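PDB 1KCC: endopolygalacturonase from Chondrostereum purpureum, which probably hydrolyses the alpha-1,4-linked galacturonosyl chains of pectin at internal bonds, as a glycoside hydrolase of family 28. Local coordinates for residues A[88-93]-A[149-154]. Residues are numbered along the deposited sequence; the frame is centred on the assembly and turned at random.
With NAG (2-acetamido-2-deoxy-beta-D-glucopyranose), chain C; GTR (beta-D-galactopyranuronic acid), chain B.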
loop_
_atom_site.group_PDB
_atom_site.type_symbol
_atom_site.label_atom_id
_atom_site.label_comp_id
_atom_site.label_asym_id
_atom_site.label_seq_id
_atom_site.Cartn_x
_atom_site.Cartn_y
_atom_site.Cartn_z
ATOM N N LYS A 88 -12.697 12.378 -7.853
ATOM C CA LYS A 88 -11.857 12.108 -9.036
ATOM C C LYS A 88 -10.448 11.760 -8.658
ATOM O O LYS A 88 -9.663 11.329 -9.534
ATOM C CB LYS A 88 -11.888 13.289 -9.999
ATOM C CG LYS A 88 -13.329 13.572 -10.517
ATOM C CD LYS A 88 -13.315 14.749 -11.477
ATOM C CE LYS A 88 -14.673 14.920 -12.192
ATOM N NZ LYS A 88 -14.517 15.963 -13.324
ATOM N N GLY A 89 -10.064 11.901 -7.390
ATOM C CA GLY A 89 -8.700 11.459 -7.010
ATOM C C GLY A 89 -7.617 12.112 -7.844
ATOM O O GLY A 89 -7.670 13.307 -8.161
ATOM N N THR A 90 -6.626 11.303 -8.173
ATOM C CA THR A 90 -5.515 11.802 -8.974
ATOM C C THR A 90 -5.729 11.593 -10.463
ATOM O O THR A 90 -4.826 11.793 -11.253
ATOM C CB THR A 90 -4.186 11.184 -8.437
ATOM O OG1 THR A 90 -4.269 9.765 -8.328
ATOM C CG2 THR A 90 -3.872 11.709 -7.042
ATOM N N ASN A 91 -6.955 11.166 -10.829
ATOM C CA ASN A 91 -7.232 10.970 -12.234
ATOM C C ASN A 91 -7.637 12.221 -12.927
ATOM O O ASN A 91 -7.391 12.359 -14.159
ATOM C CB ASN A 91 -8.325 9.881 -12.393
ATOM C CG ASN A 91 -7.673 8.535 -12.008
ATOM O OD1 ASN A 91 -6.470 8.280 -12.341
ATOM N ND2 ASN A 91 -8.376 7.654 -11.358
ATOM N N ASN A 92 -8.264 13.131 -12.238
ATOM C CA ASN A 92 -8.759 14.401 -12.788
ATOM C C ASN A 92 -9.251 15.244 -11.643
ATOM O O ASN A 92 -9.083 14.895 -10.474
ATOM C CB ASN A 92 -9.883 14.120 -13.805
ATOM C CG ASN A 92 -9.982 15.260 -14.806
ATOM O OD1 ASN A 92 -9.351 16.280 -14.753
ATOM N ND2 ASN A 92 -10.752 15.069 -15.841
ATOM N N GLY A 93 -9.881 16.352 -11.919
ATOM C CA GLY A 93 -10.524 17.196 -10.921
ATOM C C GLY A 93 -9.503 18.072 -10.194
ATOM O O GLY A 93 -8.496 18.547 -10.714
ATOM N N GLY A 149 -13.655 10.493 -1.511
ATOM C CA GLY A 149 -12.249 10.093 -1.419
ATOM C C GLY A 149 -11.917 9.134 -2.561
ATOM O O GLY A 149 -12.748 8.283 -2.920
ATOM N N HIS A 150 -10.722 9.227 -3.122
ATOM C CA HIS A 150 -10.364 8.365 -4.251
ATOM C C HIS A 150 -8.846 8.339 -4.354
ATOM O O HIS A 150 -8.159 9.328 -4.022
ATOM C CB HIS A 150 -11.040 8.860 -5.507
ATOM C CG HIS A 150 -11.072 7.782 -6.570
ATOM N ND1 HIS A 150 -11.920 6.708 -6.508
ATOM C CD2 HIS A 150 -10.341 7.653 -7.706
ATOM C CE1 HIS A 150 -11.731 5.911 -7.557
ATOM N NE2 HIS A 150 -10.771 6.477 -8.317
ATOM N N ASN A 151 -8.290 7.233 -4.827
ATOM C CA ASN A 151 -6.830 7.089 -4.931
ATOM C C ASN A 151 -6.149 7.312 -3.562
ATOM O O ASN A 151 -4.993 7.735 -3.502
ATOM C CB ASN A 151 -6.197 8.012 -5.978
ATOM C CG ASN A 151 -6.708 7.694 -7.370
ATOM O OD1 ASN A 151 -7.321 8.559 -8.016
ATOM N ND2 ASN A 151 -6.473 6.480 -7.868
ATOM N N THR A 152 -6.857 6.910 -2.503
ATOM C CA THR A 152 -6.345 7.080 -1.119
ATOM C C THR A 152 -5.564 5.853 -0.642
ATOM O O THR A 152 -5.784 5.348 0.453
ATOM C CB THR A 152 -7.515 7.425 -0.198
ATOM O OG1 THR A 152 -8.601 6.533 -0.549
ATOM C CG2 THR A 152 -7.948 8.885 -0.359
ATOM N N ASP A 153 -4.586 5.443 -1.474
ATOM C CA ASP A 153 -3.805 4.253 -1.134
ATOM C C ASP A 153 -3.211 4.382 0.276
ATOM O O ASP A 153 -2.720 5.425 0.664
ATOM C CB ASP A 153 -2.600 4.127 -2.079
ATOM C CG ASP A 153 -2.893 4.035 -3.551
ATOM O OD1 ASP A 153 -3.968 4.491 -3.984
ATOM O OD2 ASP A 153 -2.023 3.523 -4.297
ATOM N N GLY A 154 -3.196 3.262 1.017
ATOM C CA GLY A 154 -2.582 3.305 2.329
ATOM C C GLY A 154 -1.069 3.437 2.256
ATOM O O GLY A 154 -0.476 4.410 2.736
HETATM C C1 NAG C . -11.128 16.207 -16.695
HETATM C C2 NAG C . -10.938 15.527 -18.077
HETATM C C3 NAG C . -11.295 16.589 -19.119
HETATM C C4 NAG C . -12.731 17.061 -18.864
HETATM C C5 NAG C . -12.864 17.637 -17.390
HETATM C C6 NAG C . -14.300 17.937 -17.191
HETATM C C7 NAG C . -9.001 14.401 -19.115
HETATM C C8 NAG C . -7.552 14.307 -19.042
HETATM N N2 NAG C . -9.529 15.255 -18.210
HETATM O O3 NAG C . -11.180 16.094 -20.465
HETATM O O4 NAG C . -12.936 18.266 -19.632
HETATM O O5 NAG C . -12.480 16.548 -16.488
HETATM O O6 NAG C . -14.632 18.077 -15.843
HETATM O O7 NAG C . -9.642 13.784 -19.843
HETATM C C1 GTR B . -9.817 2.861 -9.731
HETATM C C2 GTR B . -8.944 4.105 -9.773
HETATM C C3 GTR B . -7.721 3.826 -10.488
HETATM C C4 GTR B . -6.924 2.647 -9.853
HETATM C C5 GTR B . -7.920 1.473 -9.785
HETATM C C6 GTR B . -7.296 0.288 -9.075
HETATM O O1 GTR B . -10.999 3.095 -9.026
HETATM O O2 GTR B . -9.685 5.168 -10.406
HETATM O O3 GTR B . -6.853 5.038 -10.466
HETATM O O4 GTR B . -6.436 3.025 -8.557
HETATM O O5 GTR B . -9.117 1.824 -9.055
HETATM O O6A GTR B . -7.676 -0.102 -7.949
HETATM O O6B GTR B . -6.394 -0.271 -9.711
#
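Gly-89 and His-150 bring two loops of the right-handed parallel beta-helix side by side, CA to CA 4.5 Å, and the 88-93 loop turns back on itself through a backbone hydrogen bond from Asn-91 N to Lys-88 O. In this family 28 fold the two loops, preceding strands 101-104 and 155-158, border the galacturonate-binding cleft. Asn-151 does most of the joining. Its OD1 accepts the backbone N-H of Thr-90 at 2.8 Å, the donor tilted out of the carbonyl plane, and this holds the amide while its ND2 gives a hydrogen bond to O3 of the sugar (3.0 Å). Gly-89 passes close by, its CA 3.4 Å from Asn-151 OD1, at a positive phi that suits glycine. Asn-91 reaches the same O3 from the other loop through a nearly straight ND2 bond (171°). O3 is thus gripped from both loops, by the side-chain amides of Asn-91 and Asn-151, whose planes stand 86° apart. A chi1 of -162° sets CG of His-150 anti to the backbone N and carries the imidazole to the bound sugar, while CB of His-150 packs on Gly-89 N at 3.7 Å. Asp-173, His-195, Arg-226, Lys-228 and Tyr-262 complete the site. Asn-92, next in the loop after Asn-91, carries an N-linked N-acetylglucosamine through ND2. O2 of the galacturonate lies at the edge of the His-150 ring, in its plane, 2.7 Å from NE2, a hydrogen bond in which either atom could be the donor.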